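Local coordinates for acetylornithine aminotransferase (Aquifex aeolicus, PDB 2EH6), which catalyses the reversible, pyridoxal-phosphate-dependent transfer of an amino group between N(2)-acetyl-L-ornithine and 2-oxoglutarate, a step of arginine biosynthesis, working as a homodimer, at the interface of chains A and B. Sequence-based numbering; all coordinates share one arbitrary frame. Chains: chain A/B, Acetylornithine aminotransferase.

The interface of chains A and B. Residues chain A 65, 67-69, 72; chain B 7, 9.
A:Asn65 lies flat over the ring of B:Tyr7, while the guanidinium group of B:Arg9 reaches past it into a loop of chain A. This is part of the two-fold dimer interface of a class-III aminotransferase, where the N-terminal segment of one subunit packs on the loop leading into helix 70-81 of the other. The CB of A:Asn65 sits above the centre of the tyrosine ring, 3.3 Å from its centroid, and the amide and ring planes are only 18° apart. The amide nitrogen ND2 of A:Asn65 comes 2.9 Å from the phenol OH of B:Tyr7, close enough for a hydrogen bond.

The other end of this amide faces B:Arg9, whose NH1 meets A:Asn65 OD1 on a lone pair at 2.9 Å. The same NH1 also bonds to the backbone oxygen O of A:Tyr67 at 3.0 Å, nearly along the C=O axis. Both acceptors lie at the guanidinium edge, close to its plane. B:Arg9 gets there with its chain extended from CG to NE (chi2 -179°), its CD passing beside the CA of A:Glu68. NH2 makes a weak bond to OE1 of A:Gln72, and the edge of the B:Tyr7 ring at CD2 rests against one guanidinium face.

Behind this shell, each of the two acceptors also takes a hydrogen bond from a side chain of its own subunit. The side-chain NE2 of A:Gln72, from the start of helix 70-81, gives OD1 of A:Asn65 a nearly straight bond of 2.7 Å (173° at H), which, with the ND2 contact to the B:Tyr7 hydroxyl, would favour this orientation of the asparagine amide. ND2 of A:Asn69 approaches O of A:Tyr67 from above its carbonyl plane, at 2.8 Å.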
ATOM      1  N   ASN A  65       2.751  -3.833  13.748  1.00 29.60           N
ATOM      2  CA  ASN A  65       1.691  -3.593  14.721  1.00 31.95           C
ATOM      3  C   ASN A  65       1.489  -4.767  15.690  1.00 30.48           C
ATOM      4  O   ASN A  65       0.445  -4.907  16.318  1.00 32.44           O
ATOM      5  CB  ASN A  65       0.397  -3.305  13.958  1.00 30.29           C
ATOM      6  CG  ASN A  65       0.534  -1.994  13.221  1.00 30.40           C
ATOM      7  OD1 ASN A  65       0.720  -0.933  13.808  1.00 32.55           O
ATOM      8  ND2 ASN A  65       0.439  -2.088  11.883  1.00 25.30           N
ATOM      9  N   TYR A  67       3.418  -4.831  18.130  1.00 30.82           N
ATOM     10  CA  TYR A  67       3.746  -4.085  19.337  1.00 29.94           C
ATOM     11  C   TYR A  67       3.075  -2.706  19.339  1.00 30.47           C
ATOM     12  O   TYR A  67       2.423  -2.299  18.386  1.00 28.70           O
ATOM     13  CB  TYR A  67       5.276  -3.936  19.429  1.00 30.63           C
ATOM     14  CG  TYR A  67       5.962  -5.189  18.992  1.00 31.20           C
ATOM     15  CD1 TYR A  67       6.047  -6.275  19.857  1.00 31.81           C
ATOM     16  CD2 TYR A  67       6.539  -5.268  17.723  1.00 31.83           C
ATOM     17  CE1 TYR A  67       6.702  -7.432  19.460  1.00 32.20           C
ATOM     18  CE2 TYR A  67       7.201  -6.421  17.330  1.00 30.92           C
ATOM     19  CZ  TYR A  67       7.290  -7.496  18.195  1.00 32.29           C
ATOM     20  OH  TYR A  67       7.961  -8.642  17.816  1.00 32.61           O
ATOM     21  N   GLU A  68       3.289  -1.974  20.430  1.00 31.55           N
ATOM     22  CA  GLU A  68       2.784  -0.614  20.557  1.00 32.86           C
ATOM     23  C   GLU A  68       3.584   0.310  19.645  1.00 31.86           C
ATOM     24  O   GLU A  68       4.810   0.239  19.612  1.00 31.60           O
ATOM     25  CB  GLU A  68       2.931  -0.113  21.993  1.00 33.86           C
ATOM     26  CG  GLU A  68       1.930  -0.672  22.977  1.00 41.49           C
ATOM     27  CD  GLU A  68       2.195  -0.176  24.385  1.00 45.14           C
ATOM     28  OE1 GLU A  68       2.413   1.046  24.549  1.00 49.09           O
ATOM     29  OE2 GLU A  68       2.185  -0.998  25.325  1.00 47.80           O
ATOM     30  N   ASN A  69       2.886   1.170  18.909  1.00 29.91           N
ATOM     31  CA  ASN A  69       3.526   2.132  18.011  1.00 31.44           C
ATOM     32  C   ASN A  69       3.121   3.534  18.469  1.00 30.54           C
ATOM     33  O   ASN A  69       2.208   4.140  17.903  1.00 32.22           O
ATOM     34  CB  ASN A  69       3.069   1.914  16.560  1.00 27.67           C
ATOM     35  CG  ASN A  69       3.709   0.697  15.914  1.00 30.26           C
ATOM     36  OD1 ASN A  69       4.312   0.803  14.848  1.00 28.43           O
ATOM     37  ND2 ASN A  69       3.568  -0.467  16.547  1.00 27.64           N
ATOM     38  N   GLN A  72       2.250   6.280  16.145  1.00 28.55           N
ATOM     39  CA  GLN A  72       0.927   6.224  15.518  1.00 28.54           C
ATOM     40  C   GLN A  72      -0.044   7.056  16.365  1.00 28.54           C
ATOM     41  O   GLN A  72      -0.858   7.814  15.834  1.00 27.34           O
ATOM     42  CB  GLN A  72       0.430   4.771  15.420  1.00 26.86           C
ATOM     43  CG  GLN A  72       0.909   4.030  14.164  1.00 27.47           C
ATOM     44  CD  GLN A  72       0.491   2.561  14.134  1.00 29.33           C
ATOM     45  OE1 GLN A  72      -0.661   2.219  14.407  1.00 29.56           O
ATOM     46  NE2 GLN A  72       1.429   1.692  13.786  1.00 25.83           N
TER
ATOM     47  N   TYR B   7      -5.990  -4.194  16.144  1.00 30.81           N
ATOM     48  CA  TYR B   7      -4.818  -5.009  16.475  1.00 33.62           C
ATOM     49  C   TYR B   7      -4.839  -5.526  17.913  1.00 35.46           C
ATOM     50  O   TYR B   7      -5.574  -5.016  18.755  1.00 38.59           O
ATOM     51  CB  TYR B   7      -3.520  -4.203  16.292  1.00 32.63           C
ATOM     52  CG  TYR B   7      -3.212  -3.773  14.873  1.00 32.18           C
ATOM     53  CD1 TYR B   7      -2.998  -4.714  13.868  1.00 31.05           C
ATOM     54  CD2 TYR B   7      -3.120  -2.421  14.541  1.00 31.30           C
ATOM     55  CE1 TYR B   7      -2.697  -4.321  12.564  1.00 30.90           C
ATOM     56  CE2 TYR B   7      -2.821  -2.018  13.241  1.00 32.97           C
ATOM     57  CZ  TYR B   7      -2.611  -2.974  12.259  1.00 30.64           C
ATOM     58  OH  TYR B   7      -2.317  -2.581  10.978  1.00 28.06           O
ATOM     59  N   ARG B   9      -2.028  -5.684  20.134  1.00 35.52           N
ATOM     60  CA  ARG B   9      -0.646  -5.318  20.419  1.00 34.96           C
ATOM     61  C   ARG B   9      -0.045  -5.829  21.730  1.00 36.86           C
ATOM     62  O   ARG B   9      -0.698  -5.816  22.773  1.00 37.51           O
ATOM     63  CB  ARG B   9      -0.516  -3.797  20.401  1.00 33.37           C
ATOM     64  CG  ARG B   9      -1.075  -3.114  19.166  1.00 31.31           C
ATOM     65  CD  ARG B   9      -0.856  -1.620  19.286  1.00 28.63           C
ATOM     66  NE  ARG B   9      -1.479  -0.844  18.222  1.00 31.31           N
ATOM     67  CZ  ARG B   9      -0.950  -0.637  17.019  1.00 31.43           C
ATOM     68  NH1 ARG B   9       0.232  -1.153  16.701  1.00 31.42           N
ATOM     69  NH2 ARG B   9      -1.599   0.110  16.140  1.00 31.34           N
TER